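Local structure of LP15968p (Drosophila melanogaster, 3MN8) at residues K340-D345 against R411-L416; F349-A354 against A387-Y392; E30-L35 against Q319-N324; P38-Q43 against S315-E320; Y227-A232 against E284-M289. The protein releases C-terminal arginine or lysine from peptides and proteins as a zinc metallocarboxypeptidase, here represented by its first carboxypeptidase-like domain with the transthyretin-like domain that follows. One frame throughout, in Å; residues are numbered along the deposited sequence.

Contact 1. Residues K340-D345 against R411-L416; sequences KGLVTD and RLDFKL
Asp413 OD1 is gripped by two donors. Leu342 N reaches it at 2.9 Å from above the carboxylate plane, 62° out of it, while Arg411 NH1 takes the syn lone pair at the same distance. The arginine chain bends at chi2 and chi3, and its NH1 also forms a salt bridge with OD2, so the carboxylate is held from its own strand and from the next. Leu342 CD1 packs 3.9 Å from Arg411 NH1. These are parallel neighbours, 339-344 and 410-415, in the three-stranded sheet of the transthyretin-like domain. Where the carboxylate replaces a backbone acceptor, the ladder is interrupted; past it the pairing is regular, with Phe414 N on Leu342 O at 2.6 Å, Thr344 N on Phe414 O at 2.7 Å and Leu416 N on Thr344 O at 3.2 Å. On the face of Val343 and Phe414, Val343 CG1 meets Leu416 CD1 at 3.5 Å, and strand 381-388 packs there. On the other face Thr344 CG2 lies alongside Lys415 CG.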
# COMPACT_ATOMS: atom_id res chain seq x y z
N LYS A 340 13.13 -8.38 -10.59
CA LYS A 340 12.71 -9.41 -9.67
C LYS A 340 13.47 -10.67 -10.05
O LYS A 340 13.96 -10.78 -11.19
CB LYS A 340 11.20 -9.64 -9.73
CG LYS A 340 10.64 -10.15 -11.05
CD LYS A 340 9.16 -10.47 -10.86
CE LYS A 340 8.47 -10.87 -12.14
NZ LYS A 340 6.99 -10.89 -11.92
N GLY A 341 13.59 -11.59 -9.10
CA GLY A 341 14.36 -12.79 -9.33
C GLY A 341 14.51 -13.71 -8.14
O GLY A 341 13.86 -13.56 -7.10
N LEU A 342 15.40 -14.68 -8.32
CA LEU A 342 15.61 -15.70 -7.30
C LEU A 342 17.05 -15.74 -6.88
O LEU A 342 17.96 -15.71 -7.72
CB LEU A 342 15.22 -17.07 -7.84
CG LEU A 342 13.79 -17.20 -8.36
CD1 LEU A 342 13.64 -18.55 -9.04
CD2 LEU A 342 12.74 -17.01 -7.25
N VAL A 343 17.26 -15.81 -5.58
CA VAL A 343 18.57 -16.10 -5.06
C VAL A 343 18.48 -17.56 -4.67
O VAL A 343 17.64 -17.96 -3.84
CB VAL A 343 18.94 -15.23 -3.85
CG1 VAL A 343 20.28 -15.66 -3.27
CG2 VAL A 343 18.96 -13.76 -4.26
N THR A 344 19.33 -18.36 -5.28
CA THR A 344 19.19 -19.79 -5.17
C THR A 344 20.50 -20.49 -4.83
O THR A 344 21.59 -19.92 -4.97
CB THR A 344 18.67 -20.37 -6.48
OG1 THR A 344 18.20 -21.70 -6.26
CG2 THR A 344 19.78 -20.38 -7.54
N ASP A 345 20.36 -21.72 -4.36
CA ASP A 345 21.45 -22.66 -4.16
C ASP A 345 22.21 -22.89 -5.44
O ASP A 345 21.77 -22.50 -6.53
CB ASP A 345 20.87 -24.02 -3.83
CG ASP A 345 21.02 -24.37 -2.41
OD1 ASP A 345 20.45 -25.41 -1.99
OD2 ASP A 345 21.71 -23.60 -1.72
N ARG A 411 13.52 -10.04 -15.13
CA ARG A 411 14.02 -11.16 -14.35
C ARG A 411 15.53 -11.10 -14.20
O ARG A 411 16.23 -10.69 -15.12
CB ARG A 411 13.63 -12.49 -14.97
CG ARG A 411 14.27 -13.66 -14.24
CD ARG A 411 13.57 -13.94 -12.92
NE ARG A 411 12.57 -14.98 -13.09
CZ ARG A 411 12.78 -16.27 -12.85
NH1 ARG A 411 13.95 -16.69 -12.40
NH2 ARG A 411 11.81 -17.16 -13.04
N LEU A 412 16.02 -11.51 -13.05
CA LEU A 412 17.45 -11.45 -12.77
C LEU A 412 17.70 -12.28 -11.53
O LEU A 412 17.27 -11.92 -10.44
CB LEU A 412 17.89 -10.00 -12.54
CG LEU A 412 19.38 -9.73 -12.35
CD1 LEU A 412 20.13 -9.93 -13.65
CD2 LEU A 412 19.63 -8.33 -11.82
N ASP A 413 18.38 -13.41 -11.70
CA ASP A 413 18.56 -14.37 -10.61
C ASP A 413 19.98 -14.40 -10.12
O ASP A 413 20.88 -13.82 -10.72
CB ASP A 413 18.18 -15.79 -11.06
CG ASP A 413 16.71 -15.93 -11.42
OD1 ASP A 413 15.93 -14.99 -11.17
OD2 ASP A 413 16.35 -17.00 -11.93
N PHE A 414 20.18 -15.11 -9.02
CA PHE A 414 21.49 -15.26 -8.43
C PHE A 414 21.69 -16.67 -7.89
O PHE A 414 20.82 -17.21 -7.20
CB PHE A 414 21.68 -14.24 -7.30
CG PHE A 414 21.61 -12.82 -7.77
CD1 PHE A 414 20.40 -12.15 -7.80
CD2 PHE A 414 22.76 -12.15 -8.19
CE1 PHE A 414 20.33 -10.84 -8.23
CE2 PHE A 414 22.70 -10.84 -8.62
CZ PHE A 414 21.48 -10.17 -8.64
N LYS A 415 22.83 -17.26 -8.23
CA LYS A 415 23.33 -18.43 -7.52
C LYS A 415 24.51 -18.04 -6.63
O LYS A 415 25.43 -17.35 -7.07
CB LYS A 415 23.72 -19.55 -8.49
CG LYS A 415 22.54 -20.15 -9.23
CD LYS A 415 22.87 -21.52 -9.79
CE LYS A 415 21.61 -22.28 -10.19
NZ LYS A 415 21.90 -23.70 -10.54
N LEU A 416 24.44 -18.46 -5.37
CA LEU A 416 25.47 -18.16 -4.39
C LEU A 416 26.09 -19.45 -3.91
O LEU A 416 25.37 -20.43 -3.65
CB LEU A 416 24.87 -17.44 -3.18
CG LEU A 416 24.04 -16.19 -3.44
CD1 LEU A 416 23.60 -15.55 -2.12
CD2 LEU A 416 24.83 -15.22 -4.27

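Contact 2. Residues F349-A354 against A387-Y392; sequences FPIADA and ASAFGY
A type II beta turn from Ala389 to Tyr392, closed by Tyr392 N on Ala389 O at 2.9 Å, follows strand 381-388 of the transthyretin-like domain and presents both of its end residues to the loop 349-354. Gly391 takes the third place of the turn, where its positive phi of 82° suits a residue without a side chain. From the loop, Ile351 and Tyr392 reach toward each other tip to tip. The CD1 methyl of Ile351 sits over one face of the phenol ring, 3.7 Å from the Tyr392 ring centroid and shifted toward the rim on the side of CE1 and CZ, a CH-pi contact. CG1 stands anti to the carbonyl carbon of Ile351 (chi1 -47°), and from it CD1 continues to the ring. The other branch, Ile351 CG2, touches Ala389 CB at 4.3 Å. Farther along the loop Ala354 CB meets the same methyl, Ala389 CB, at 4.0 Å. Leu416, just past strand 410-415 of the other sheet, packs on Ile351, Ala389 and Tyr392 alike, and the Tyr392 hydroxyl has a weak hydrogen bond to Asp345. What joins the two segments is therefore apolar: methyl against methyl and methyl against ring face. Such contacts depend on fit rather than direction; the loop's directional bonds, such as those of Ile351 with Val343 and Ala354 with Thr368, go outside the pair.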
# COMPACT_ATOMS: atom_id res chain seq x y z
N PHE A 349 18.37 -24.12 -5.27
CA PHE A 349 17.37 -24.16 -4.21
C PHE A 349 17.32 -22.84 -3.44
O PHE A 349 18.34 -22.32 -3.00
CB PHE A 349 17.67 -25.31 -3.24
CG PHE A 349 16.64 -25.44 -2.17
CD1 PHE A 349 15.56 -26.30 -2.34
CD2 PHE A 349 16.71 -24.67 -1.03
CE1 PHE A 349 14.58 -26.41 -1.37
CE2 PHE A 349 15.73 -24.77 -0.05
CZ PHE A 349 14.66 -25.64 -0.22
N PRO A 350 16.10 -22.30 -3.26
CA PRO A 350 15.93 -20.92 -2.80
C PRO A 350 16.61 -20.62 -1.48
O PRO A 350 16.45 -21.38 -0.52
CB PRO A 350 14.41 -20.78 -2.64
CG PRO A 350 13.89 -22.16 -2.57
CD PRO A 350 14.81 -23.00 -3.40
N ILE A 351 17.35 -19.51 -1.43
CA ILE A 351 17.87 -19.00 -0.17
C ILE A 351 16.95 -17.92 0.39
O ILE A 351 16.72 -16.87 -0.23
CB ILE A 351 19.28 -18.41 -0.33
CG1 ILE A 351 20.19 -19.36 -1.11
CG2 ILE A 351 19.87 -18.12 1.04
CD1 ILE A 351 21.55 -18.76 -1.45
N ALA A 352 16.42 -18.17 1.58
CA ALA A 352 15.49 -17.26 2.21
C ALA A 352 16.26 -16.24 3.01
O ALA A 352 17.36 -16.53 3.48
CB ALA A 352 14.53 -18.01 3.09
N ASP A 353 15.71 -15.05 3.16
CA ASP A 353 16.38 -13.98 3.89
C ASP A 353 17.74 -13.55 3.32
O ASP A 353 18.55 -12.94 4.02
CB ASP A 353 16.54 -14.36 5.36
CG ASP A 353 15.54 -13.65 6.25
OD1 ASP A 353 15.90 -12.62 6.84
OD2 ASP A 353 14.38 -14.11 6.34
N ALA A 354 17.98 -13.87 2.06
CA ALA A 354 19.15 -13.33 1.38
C ALA A 354 18.97 -11.83 1.20
O ALA A 354 17.84 -11.31 1.27
CB ALA A 354 19.34 -14.01 0.04
N ALA A 387 23.88 -9.85 -4.76
CA ALA A 387 23.18 -10.51 -3.68
C ALA A 387 24.16 -11.09 -2.68
O ALA A 387 25.27 -11.51 -3.03
CB ALA A 387 22.27 -11.61 -4.22
N SER A 388 23.75 -11.11 -1.42
CA SER A 388 24.58 -11.71 -0.40
C SER A 388 23.71 -12.39 0.66
O SER A 388 22.50 -12.15 0.74
CB SER A 388 25.47 -10.66 0.24
OG SER A 388 24.69 -9.59 0.75
N ALA A 389 24.34 -13.25 1.44
CA ALA A 389 23.67 -14.00 2.49
C ALA A 389 24.72 -14.64 3.41
O ALA A 389 25.78 -15.06 2.96
CB ALA A 389 22.75 -15.07 1.90
N PHE A 390 24.41 -14.69 4.70
CA PHE A 390 25.27 -15.34 5.68
C PHE A 390 25.53 -16.79 5.27
O PHE A 390 24.61 -17.51 4.90
CB PHE A 390 24.61 -15.26 7.06
CG PHE A 390 25.37 -15.99 8.14
CD1 PHE A 390 24.89 -17.19 8.65
CD2 PHE A 390 26.54 -15.47 8.65
CE1 PHE A 390 25.58 -17.86 9.66
CE2 PHE A 390 27.23 -16.14 9.65
CZ PHE A 390 26.75 -17.34 10.15
N GLY A 391 26.80 -17.20 5.33
CA GLY A 391 27.14 -18.56 4.97
C GLY A 391 27.28 -18.71 3.47
O GLY A 391 27.46 -19.81 2.95
N TYR A 392 27.18 -17.58 2.77
CA TYR A 392 27.34 -17.57 1.32
C TYR A 392 28.30 -16.50 0.86
O TYR A 392 28.31 -15.39 1.40
CB TYR A 392 25.99 -17.38 0.63
CG TYR A 392 25.09 -18.58 0.78
CD1 TYR A 392 25.06 -19.57 -0.20
CD2 TYR A 392 24.28 -18.73 1.89
CE1 TYR A 392 24.24 -20.68 -0.08
CE2 TYR A 392 23.45 -19.83 2.03
CZ TYR A 392 23.44 -20.81 1.04
OH TYR A 392 22.62 -21.91 1.17

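Contact 3. Residues E30-L35 against Q319-N324; sequences EDESFL and QEWQRN
The indole of Trp321 is used in two ways at once: its N-H is bonded in the ring plane, and one face receives the edge of another ring. CG of Trp321 lies anti to the backbone N (chi1 166°), which starts the indole off the helix toward segment 30-35. Trp321 NE1 donates to Glu32 OE1 at 2.7 Å with an N-H...O angle of 162°, meeting the oxygen nearly along its C-O axis, with the carboxylate plane oblique to the indole. That oxygen is also in a salt bridge with Lys325, one helical turn beyond Trp321, so an indole N-H and an ammonium share it. The Phe34 ring stands edge-to-face on the six-membered ring of Trp321, planes at 90° and centroids 5.3 Å apart. Its CE1 lies over the centre of the indole, and CZ comes within 3.9 Å of Trp321 CZ2. Leu35 CD2 adds a contact at 4.0 Å with Trp321 CD1. The N-terminal segment is thus laid over helix 317-333 of the carboxypeptidase domain, with Tyr117 and Tyr113 of helix 106-121 meeting Trp321 and Phe34 respectively. An alanine in place of Trp321 would probably leave Glu32 OE1 with Lys325 but without its N-H donor, and open a gap beside the Phe34 edge and Leu35 CD2.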
# COMPACT_ATOMS: atom_id res chain seq x y z
N GLU A 30 -17.67 -1.66 -19.24
CA GLU A 30 -17.49 -1.91 -17.80
C GLU A 30 -18.77 -2.17 -16.97
O GLU A 30 -19.79 -1.50 -17.12
CB GLU A 30 -16.71 -0.75 -17.17
CG GLU A 30 -15.48 -0.33 -17.96
CD GLU A 30 -14.93 1.02 -17.52
OE1 GLU A 30 -15.67 2.03 -17.62
OE2 GLU A 30 -13.75 1.08 -17.08
N ASP A 31 -18.69 -3.14 -16.07
CA ASP A 31 -19.74 -3.38 -15.10
C ASP A 31 -19.44 -2.60 -13.81
O ASP A 31 -18.80 -3.11 -12.89
CB ASP A 31 -19.87 -4.88 -14.83
CG ASP A 31 -20.74 -5.18 -13.62
OD1 ASP A 31 -20.78 -6.36 -13.20
OD2 ASP A 31 -21.37 -4.24 -13.10
N GLU A 32 -19.89 -1.35 -13.77
CA GLU A 32 -19.71 -0.49 -12.59
C GLU A 32 -21.05 -0.26 -11.88
O GLU A 32 -21.36 0.87 -11.46
CB GLU A 32 -19.14 0.86 -13.01
CG GLU A 32 -17.75 0.81 -13.62
CD GLU A 32 -17.27 2.19 -14.05
OE1 GLU A 32 -16.54 2.83 -13.27
OE2 GLU A 32 -17.64 2.64 -15.17
N SER A 33 -21.85 -1.31 -11.74
CA SER A 33 -23.18 -1.20 -11.15
C SER A 33 -23.12 -0.71 -9.70
O SER A 33 -24.05 -0.05 -9.21
CB SER A 33 -23.91 -2.54 -11.22
OG SER A 33 -23.30 -3.51 -10.40
N PHE A 34 -22.01 -1.03 -9.03
CA PHE A 34 -21.83 -0.67 -7.63
C PHE A 34 -22.06 0.81 -7.34
O PHE A 34 -22.00 1.23 -6.19
CB PHE A 34 -20.46 -1.14 -7.10
CG PHE A 34 -19.27 -0.73 -7.95
CD1 PHE A 34 -18.68 0.52 -7.80
CD2 PHE A 34 -18.71 -1.62 -8.86
CE1 PHE A 34 -17.58 0.88 -8.57
CE2 PHE A 34 -17.60 -1.26 -9.63
CZ PHE A 34 -17.04 -0.01 -9.48
N LEU A 35 -22.36 1.59 -8.38
CA LEU A 35 -22.59 3.02 -8.22
C LEU A 35 -24.08 3.39 -8.14
O LEU A 35 -24.43 4.53 -7.83
CB LEU A 35 -21.97 3.78 -9.39
CG LEU A 35 -20.57 3.34 -9.81
CD1 LEU A 35 -20.22 3.94 -11.18
CD2 LEU A 35 -19.53 3.72 -8.75
N GLN A 319 -18.40 10.37 -7.93
CA GLN A 319 -17.34 11.26 -8.45
C GLN A 319 -15.92 10.87 -8.00
O GLN A 319 -14.97 10.82 -8.81
CB GLN A 319 -17.61 12.71 -8.04
CG GLN A 319 -18.38 13.54 -9.06
CD GLN A 319 -19.77 13.91 -8.57
OE1 GLN A 319 -20.28 14.99 -8.86
NE2 GLN A 319 -20.39 13.00 -7.80
N GLU A 320 -15.77 10.64 -6.70
CA GLU A 320 -14.50 10.23 -6.14
C GLU A 320 -14.02 8.97 -6.83
O GLU A 320 -12.83 8.80 -7.10
CB GLU A 320 -14.61 9.99 -4.63
CG GLU A 320 -15.07 11.22 -3.83
CD GLU A 320 -14.08 12.40 -3.86
OE1 GLU A 320 -13.06 12.32 -4.58
OE2 GLU A 320 -14.33 13.41 -3.17
N TRP A 321 -14.96 8.08 -7.15
CA TRP A 321 -14.58 6.85 -7.85
C TRP A 321 -13.95 7.15 -9.22
O TRP A 321 -12.89 6.62 -9.55
CB TRP A 321 -15.76 5.88 -8.00
CG TRP A 321 -15.45 4.80 -9.00
CD1 TRP A 321 -15.94 4.69 -10.26
CD2 TRP A 321 -14.53 3.71 -8.84
NE1 TRP A 321 -15.41 3.60 -10.89
CE2 TRP A 321 -14.53 2.97 -10.04
CE3 TRP A 321 -13.69 3.28 -7.79
CZ2 TRP A 321 -13.74 1.83 -10.23
CZ3 TRP A 321 -12.92 2.14 -7.98
CH2 TRP A 321 -12.95 1.43 -9.19
N GLN A 322 -14.61 7.99 -10.02
CA GLN A 322 -14.14 8.27 -11.37
C GLN A 322 -12.77 8.96 -11.40
O GLN A 322 -11.99 8.74 -12.32
CB GLN A 322 -15.15 9.10 -12.15
CG GLN A 322 -15.56 8.45 -13.45
CD GLN A 322 -16.37 7.18 -13.24
OE1 GLN A 322 -16.15 6.17 -13.91
NE2 GLN A 322 -17.30 7.23 -12.30
N ARG A 323 -12.49 9.78 -10.39
CA ARG A 323 -11.20 10.45 -10.29
C ARG A 323 -10.06 9.51 -9.90
O ARG A 323 -8.99 9.50 -10.52
CB ARG A 323 -11.28 11.59 -9.27
CG ARG A 323 -12.45 12.51 -9.51
CD ARG A 323 -12.63 13.49 -8.38
NE ARG A 323 -13.48 14.62 -8.77
CZ ARG A 323 -13.93 15.51 -7.90
NH1 ARG A 323 -13.62 15.39 -6.61
NH2 ARG A 323 -14.70 16.52 -8.31
N ASN A 324 -10.29 8.72 -8.86
CA ASN A 324 -9.23 7.89 -8.30
C ASN A 324 -9.06 6.60 -9.07
O ASN A 324 -8.03 5.93 -8.94
CB ASN A 324 -9.52 7.61 -6.83
CG ASN A 324 -9.49 8.86 -5.98
OD1 ASN A 324 -8.48 9.15 -5.34
ND2 ASN A 324 -10.60 9.61 -5.97

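Contact 4. Residues P38-Q43 against S315-E320; sequences PHYASQ and STLPQE
Pro38 leads the segment: its side chain crosses that of Pro318 at about a right angle, CG to CG at 3.9 Å, and its CB also approaches Ser315 N, at 4.2 Å. At His39 the backbone does the touching: the carbonyl O lies 3.6 Å from Leu317 CD1, while CB points away from the helix and ND1 bonds to Gln37 O. Tyr40 then turns its ring under the leucine. CG of Leu317 is anti to the carbonyl carbon (chi1 -53°), which starts the branch toward the ring. Leu317 CD1 stands above the centre of one face, 4.3 Å from the plane, and CD2 settles toward the phenol end, 3.5 Å from Tyr40 CZ. The hydroxyl itself is bonded to Pro312 O, which helps fix where the ring lies. An alanine at Leu317 would probably leave a gap over the Tyr40 ring and beside the His39 carbonyl, since both methyls that fill this place would be gone. Beyond Tyr40 the chain leaves the helix: Ala41 N bonds to Gln109 of helix 106-121, and Ser42 OG accepts from Gln45 N. In the carboxypeptidase domain this is the segment leading into helix 43-56, whose N-cap is Ser42, packed on Leu317 and Pro318 of helix 317-333.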
# COMPACT_ATOMS: atom_id res chain seq x y z
N PRO A 38 -25.48 5.12 -4.04
CA PRO A 38 -24.40 5.70 -3.24
C PRO A 38 -24.72 5.70 -1.74
O PRO A 38 -25.76 6.20 -1.32
CB PRO A 38 -24.32 7.14 -3.76
CG PRO A 38 -25.02 7.12 -5.08
CD PRO A 38 -26.09 6.09 -4.96
N HIS A 39 -23.81 5.13 -0.96
CA HIS A 39 -23.99 5.03 0.48
C HIS A 39 -22.71 4.49 1.13
O HIS A 39 -21.89 3.84 0.47
CB HIS A 39 -25.19 4.13 0.80
CG HIS A 39 -24.92 2.66 0.63
ND1 HIS A 39 -24.62 2.10 -0.58
CD2 HIS A 39 -24.92 1.65 1.53
CE1 HIS A 39 -24.43 0.79 -0.43
NE2 HIS A 39 -24.61 0.50 0.84
N TYR A 40 -22.54 4.76 2.42
CA TYR A 40 -21.37 4.23 3.11
C TYR A 40 -21.64 2.83 3.65
O TYR A 40 -22.63 2.61 4.35
CB TYR A 40 -20.91 5.18 4.23
CG TYR A 40 -20.13 6.39 3.72
CD1 TYR A 40 -20.69 7.66 3.71
CD2 TYR A 40 -18.85 6.24 3.21
CE1 TYR A 40 -19.98 8.75 3.23
CE2 TYR A 40 -18.14 7.32 2.73
CZ TYR A 40 -18.70 8.57 2.74
OH TYR A 40 -17.98 9.63 2.24
N ALA A 41 -20.78 1.88 3.31
CA ALA A 41 -20.96 0.51 3.78
C ALA A 41 -20.59 0.37 5.27
O ALA A 41 -19.51 0.76 5.69
CB ALA A 41 -20.17 -0.46 2.93
N SER A 42 -21.52 -0.18 6.05
CA SER A 42 -21.29 -0.38 7.48
C SER A 42 -20.38 -1.57 7.70
O SER A 42 -20.06 -2.30 6.77
CB SER A 42 -22.62 -0.60 8.21
OG SER A 42 -23.18 -1.86 7.90
N GLN A 43 -19.96 -1.78 8.94
CA GLN A 43 -19.21 -2.98 9.27
C GLN A 43 -19.96 -4.22 8.80
O GLN A 43 -19.39 -5.05 8.11
CB GLN A 43 -18.97 -3.07 10.78
CG GLN A 43 -18.07 -4.22 11.19
CD GLN A 43 -16.67 -4.12 10.58
OE1 GLN A 43 -16.17 -3.03 10.28
NE2 GLN A 43 -16.02 -5.27 10.41
N SER A 315 -23.42 10.93 -2.08
CA SER A 315 -23.59 11.40 -3.46
C SER A 315 -22.26 11.82 -4.06
O SER A 315 -22.10 11.85 -5.29
CB SER A 315 -24.59 12.58 -3.52
OG SER A 315 -24.11 13.70 -2.79
N THR A 316 -21.32 12.13 -3.18
CA THR A 316 -19.97 12.51 -3.57
C THR A 316 -19.21 11.30 -4.11
O THR A 316 -18.39 11.42 -5.03
CB THR A 316 -19.21 13.10 -2.36
OG1 THR A 316 -19.44 14.51 -2.31
CG2 THR A 316 -17.72 12.86 -2.47
N LEU A 317 -19.50 10.13 -3.53
CA LEU A 317 -18.75 8.90 -3.78
C LEU A 317 -18.56 8.50 -5.25
O LEU A 317 -17.47 8.10 -5.65
CB LEU A 317 -19.37 7.75 -3.00
CG LEU A 317 -19.59 7.95 -1.49
CD1 LEU A 317 -20.38 6.78 -0.93
CD2 LEU A 317 -18.26 8.15 -0.73
N PRO A 318 -19.64 8.59 -6.05
CA PRO A 318 -19.48 8.22 -7.46
C PRO A 318 -18.44 9.06 -8.19
O PRO A 318 -17.67 8.49 -8.97
CB PRO A 318 -20.87 8.45 -8.02
CG PRO A 318 -21.77 8.17 -6.87
CD PRO A 318 -21.05 8.74 -5.68
N GLN A 319 -18.40 10.37 -7.93
CA GLN A 319 -17.34 11.26 -8.45
C GLN A 319 -15.92 10.87 -8.00
O GLN A 319 -14.97 10.82 -8.81
CB GLN A 319 -17.61 12.71 -8.04
CG GLN A 319 -18.38 13.54 -9.06
CD GLN A 319 -19.77 13.91 -8.57
OE1 GLN A 319 -20.28 14.99 -8.86
NE2 GLN A 319 -20.39 13.00 -7.80
N GLU A 320 -15.77 10.64 -6.70
CA GLU A 320 -14.50 10.23 -6.14
C GLU A 320 -14.02 8.97 -6.83
O GLU A 320 -12.83 8.80 -7.10
CB GLU A 320 -14.61 9.99 -4.63
CG GLU A 320 -15.07 11.22 -3.83
CD GLU A 320 -14.08 12.40 -3.86
OE1 GLU A 320 -13.06 12.32 -4.58
OE2 GLU A 320 -14.33 13.41 -3.17

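Contact 5. Residues Y227-A232 against E284-M289; sequences YDNSLA and ELSGGM. With GEM ((2-guanidinoethylmercapto)succinic acid), chain G.
Hydrogen bonds between Ser230 and Glu284 include the shortest of the contact: Ser230 OG donates to Glu284 OE1 at 2.5 Å on the syn side, and Ser230 N makes a weak bond to OE2 of the same carboxylate. The glutamate chain is extended beyond CG, which carries its carboxylate past Asn229 to the serine. Asn229 ND2 donates to Ser286 OG at 2.9 Å, with the oxygen in its amide plane, and has a second acceptor in Asp179. One backbone bond runs from Leu285 N to Asp228 O at 2.9 Å. The two loops contribute Asp228 and Leu285 to the substrate pocket of the M14 carboxypeptidase domain, occupied by the arginine-like inhibitor (2-guanidinoethylmercapto)succinic acid. For charge, Asp228 OD1 lies 2.9 Å from guanidinium N4 of the inhibitor, consistent with the preference for C-terminal arginine or lysine. The apolar pair is Leu285 CG and Asp228 CB, 3.9 Å apart, in side chains lying side by side. Leu285 CD2 makes van der Waals contact with the guanidinium carbon C1 at 3.3 Å.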
# COMPACT_ATOMS: atom_id res chain seq x y z
N TYR A 227 10.33 10.07 4.17
CA TYR A 227 9.95 9.74 5.53
C TYR A 227 9.00 10.81 6.07
O TYR A 227 8.93 11.92 5.54
CB TYR A 227 11.19 9.70 6.42
CG TYR A 227 12.15 8.56 6.18
CD1 TYR A 227 11.78 7.24 6.44
CD2 TYR A 227 13.45 8.80 5.74
CE1 TYR A 227 12.66 6.20 6.25
CE2 TYR A 227 14.33 7.77 5.54
CZ TYR A 227 13.93 6.47 5.79
OH TYR A 227 14.81 5.44 5.59
N ASP A 228 8.30 10.46 7.15
CA ASP A 228 7.35 11.35 7.82
C ASP A 228 8.02 12.09 8.97
O ASP A 228 7.45 13.02 9.54
CB ASP A 228 6.14 10.56 8.35
CG ASP A 228 5.10 10.26 7.26
OD1 ASP A 228 5.16 10.88 6.18
OD2 ASP A 228 4.19 9.42 7.50
N ASN A 229 9.23 11.66 9.32
CA ASN A 229 9.96 12.29 10.41
C ASN A 229 11.48 12.22 10.24
O ASN A 229 11.98 11.63 9.28
CB ASN A 229 9.53 11.70 11.77
CG ASN A 229 10.09 10.31 12.01
OD1 ASN A 229 10.75 9.71 11.15
ND2 ASN A 229 9.81 9.78 13.20
N SER A 230 12.21 12.84 11.17
CA SER A 230 13.67 12.83 11.10
C SER A 230 14.30 12.90 12.49
O SER A 230 13.61 13.14 13.47
CB SER A 230 14.17 13.99 10.25
OG SER A 230 13.87 15.23 10.86
N LEU A 231 15.61 12.67 12.54
CA LEU A 231 16.39 12.87 13.77
C LEU A 231 16.39 14.35 14.21
O LEU A 231 16.46 14.66 15.41
CB LEU A 231 17.85 12.40 13.58
CG LEU A 231 18.25 10.94 13.82
CD1 LEU A 231 19.64 10.70 13.30
CD2 LEU A 231 18.18 10.56 15.30
N ALA A 232 16.33 15.26 13.25
CA ALA A 232 16.25 16.68 13.56
C ALA A 232 14.95 16.98 14.30
O ALA A 232 14.87 17.92 15.11
CB ALA A 232 16.36 17.52 12.28
N GLU A 284 6.15 16.83 10.34
CA GLU A 284 6.66 15.57 10.87
C GLU A 284 5.67 14.90 11.81
O GLU A 284 4.88 15.55 12.50
CB GLU A 284 8.03 15.73 11.55
CG GLU A 284 9.16 15.96 10.55
CD GLU A 284 10.54 15.80 11.17
OE1 GLU A 284 11.55 16.17 10.50
OE2 GLU A 284 10.63 15.31 12.32
N LEU A 285 5.72 13.58 11.82
CA LEU A 285 4.91 12.82 12.74
C LEU A 285 5.68 11.53 12.97
O LEU A 285 6.47 11.11 12.12
CB LEU A 285 3.52 12.56 12.14
CG LEU A 285 3.40 11.61 10.94
CD1 LEU A 285 3.22 10.20 11.45
CD2 LEU A 285 2.24 12.00 10.03
N SER A 286 5.46 10.91 14.12
CA SER A 286 6.18 9.68 14.41
C SER A 286 5.23 8.52 14.71
O SER A 286 4.13 8.74 15.21
CB SER A 286 7.16 9.89 15.55
OG SER A 286 8.08 10.91 15.21
N GLY A 287 5.67 7.31 14.36
CA GLY A 287 4.94 6.10 14.66
C GLY A 287 3.90 5.76 13.62
O GLY A 287 2.96 5.01 13.88
N GLY A 288 4.08 6.32 12.43
CA GLY A 288 3.15 6.06 11.35
C GLY A 288 3.34 4.70 10.68
O GLY A 288 4.40 4.10 10.73
N MET A 289 2.29 4.23 10.02
CA MET A 289 2.35 2.95 9.32
C MET A 289 3.24 3.03 8.08
O MET A 289 3.96 2.09 7.76
CB MET A 289 0.94 2.51 8.94
CG MET A 289 0.85 1.16 8.27
SD MET A 289 -0.88 0.61 8.22
CE MET A 289 -1.66 1.89 7.21
C8 GEM G . -1.37 12.75 8.55
S7 GEM G . -0.68 11.39 7.66
C6 GEM G . -0.19 12.19 6.16
C5 GEM G . 0.71 13.41 6.38
N3 GEM G . 1.99 12.93 6.86
C1 GEM G . 2.99 13.66 7.33
N4 GEM G . 4.12 13.08 7.74
N2 GEM G . 2.87 14.98 7.41
C9 GEM G . -1.62 12.29 9.96
O14 GEM G . -1.41 11.09 10.23
O15 GEM G . -2.01 13.12 10.81
C10 GEM G . -2.65 13.31 7.90
C11 GEM G . -3.88 12.42 7.92
O12 GEM G . -4.50 12.26 6.83
O13 GEM G . -4.27 11.90 9.00

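Contacts 1 and 2 belong to the transthyretin-like domain and touch through Val343 O and Ile351 N, 2.9 Å apart; contact 2 is nested in the loop that contact 1 closes. Contacts 3, 4 and 5 lie in the carboxypeptidase part, 3 and 4 sharing Gln319 and Glu320 on helix 317-333. All are partly buried: half of contact 1's twelve touching residues are buried, with Arg411 and Lys415 exposed; contacts 2 and 5 have no exposed ones, and contacts 3 and 4 include exposed Gln322, Pro38 and Ser315. Contact 1 is mainly a backbone ladder, whereas contacts 2 and 4 are apolar across their segments, and contact 3 combines aromatic packing with a charged acceptor. Contact 5, richest in side-chain hydrogen bonds, alone holds inhibitor-pocket residues.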